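PDB 1BYR: protein (endonuclease) from Salmonella typhimurium, which is a small endonuclease with the mixed alpha/beta fold of the phospholipase D-like (PLD) family. Local coordinates for residues Asn75-Asn79 against Ser80-Leu84. Sequence-based numbering, arbitrary orientation.
Sequences NYIAN and SGIPL
Ile-77, on the last turn of helix 68-79, lays its CG2 methyl against the beta-branch of Ile-82, its CB and CG2, with CG2 of each isoleucine 3.6 Å apart. The two side chains meet at a slant. In Ile-77 that methyl stands anti to the backbone N, and CG1 lies beside the N (chi1 -65°), which turns CG2 toward the chain as it doubles back. The same methyl also reaches CD2 of Leu-84, a looser apolar contact of 4.4 Å, so the one methyl touches Ile-82 and, more loosely, Leu-84. Ile-82 also touches Val-56 and Ile-58 of strand 55-61 and Lys-50 of helix 40-51, while Phe-37 packs on Ile-77.

The backbone closes the turn. Ser-80 N donates to Ile-77 O at 3.1 Å and has a weak second bond to Tyr-76 O. Gly-81 N reaches Ala-78 O at 2.9 Å along a straighter path, with an N-H...O angle of 164°. Gly-81 has a positive phi of 84°, a conformation in which a side chain would collide with the carbonyl oxygen of Ser-80. CB of Ser-80 sits 3.5 Å from Ile-77 O, and its OG is 3.2 Å from Tyr-76 O. The exposed Asn-79 uses OD1 in a hydrogen bond to OG of Ser-153 near the C-terminus.

The positive-phi glycine and the backbone bonds back into the last turn define a Schellman motif, accompanied by the apolar contact of Ile-77 with Ile-82, the residue after the glycine; here it ends the helix of a beta-alpha-beta unit that links the parallel, neighbouring strands 55-61 and 84-87 of the PLD-like fold.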
# COMPACT_ATOMS: atom_id res chain seq x y z
N ASN A 75 -2.53 -24.02 -0.30
CA ASN A 75 -2.76 -25.37 -0.83
C ASN A 75 -3.56 -25.29 -2.13
O ASN A 75 -3.23 -25.94 -3.13
CB ASN A 75 -3.51 -26.24 0.18
CG ASN A 75 -2.62 -26.79 1.28
OD1 ASN A 75 -3.10 -27.27 2.32
ND2 ASN A 75 -1.32 -26.72 1.07
N TYR A 76 -4.61 -24.49 -2.12
CA TYR A 76 -5.44 -24.29 -3.30
C TYR A 76 -4.58 -23.80 -4.47
O TYR A 76 -4.67 -24.32 -5.58
CB TYR A 76 -6.53 -23.26 -2.99
CG TYR A 76 -7.43 -22.96 -4.15
CD1 TYR A 76 -8.22 -23.94 -4.72
CD2 TYR A 76 -7.49 -21.68 -4.68
CE1 TYR A 76 -9.05 -23.66 -5.80
CE2 TYR A 76 -8.30 -21.39 -5.75
CZ TYR A 76 -9.08 -22.38 -6.30
OH TYR A 76 -9.89 -22.08 -7.37
N ILE A 77 -3.72 -22.82 -4.22
CA ILE A 77 -2.85 -22.27 -5.25
C ILE A 77 -1.81 -23.28 -5.78
O ILE A 77 -1.66 -23.42 -7.01
CB ILE A 77 -2.14 -20.99 -4.73
CG1 ILE A 77 -3.17 -19.90 -4.46
CG2 ILE A 77 -1.11 -20.50 -5.73
CD1 ILE A 77 -3.83 -19.34 -5.70
N ALA A 78 -1.11 -23.97 -4.90
CA ALA A 78 -0.12 -24.94 -5.34
C ALA A 78 -0.76 -26.09 -6.15
O ALA A 78 -0.21 -26.53 -7.15
CB ALA A 78 0.65 -25.50 -4.15
N ASN A 79 -1.92 -26.57 -5.70
CA ASN A 79 -2.64 -27.65 -6.37
C ASN A 79 -2.97 -27.32 -7.82
O ASN A 79 -3.18 -28.22 -8.63
CB ASN A 79 -3.93 -27.98 -5.63
CG ASN A 79 -3.69 -28.68 -4.31
OD1 ASN A 79 -2.73 -29.43 -4.16
ND2 ASN A 79 -4.55 -28.43 -3.34
N SER A 80 -3.01 -26.02 -8.14
CA SER A 80 -3.30 -25.56 -9.49
C SER A 80 -2.07 -25.44 -10.38
O SER A 80 -2.17 -25.05 -11.54
CB SER A 80 -4.00 -24.21 -9.45
OG SER A 80 -5.23 -24.31 -8.77
N GLY A 81 -0.89 -25.77 -9.85
CA GLY A 81 0.30 -25.68 -10.67
C GLY A 81 0.90 -24.28 -10.70
O GLY A 81 1.78 -24.00 -11.51
N ILE A 82 0.43 -23.39 -9.84
CA ILE A 82 0.97 -22.03 -9.79
C ILE A 82 2.19 -22.02 -8.88
O ILE A 82 2.08 -22.30 -7.69
CB ILE A 82 -0.04 -21.00 -9.21
CG1 ILE A 82 -1.06 -20.60 -10.27
CG2 ILE A 82 0.70 -19.74 -8.73
CD1 ILE A 82 -2.34 -19.98 -9.68
N PRO A 83 3.36 -21.68 -9.43
CA PRO A 83 4.58 -21.64 -8.61
C PRO A 83 4.45 -20.64 -7.44
O PRO A 83 4.21 -19.45 -7.63
CB PRO A 83 5.67 -21.23 -9.61
CG PRO A 83 5.09 -21.60 -10.97
CD PRO A 83 3.63 -21.34 -10.84
N LEU A 84 4.60 -21.14 -6.22
CA LEU A 84 4.46 -20.30 -5.05
C LEU A 84 5.59 -20.47 -4.03
O LEU A 84 6.07 -21.59 -3.79
CB LEU A 84 3.11 -20.60 -4.39
CG LEU A 84 2.83 -20.08 -2.98
CD1 LEU A 84 2.42 -18.60 -3.06
CD2 LEU A 84 1.72 -20.92 -2.35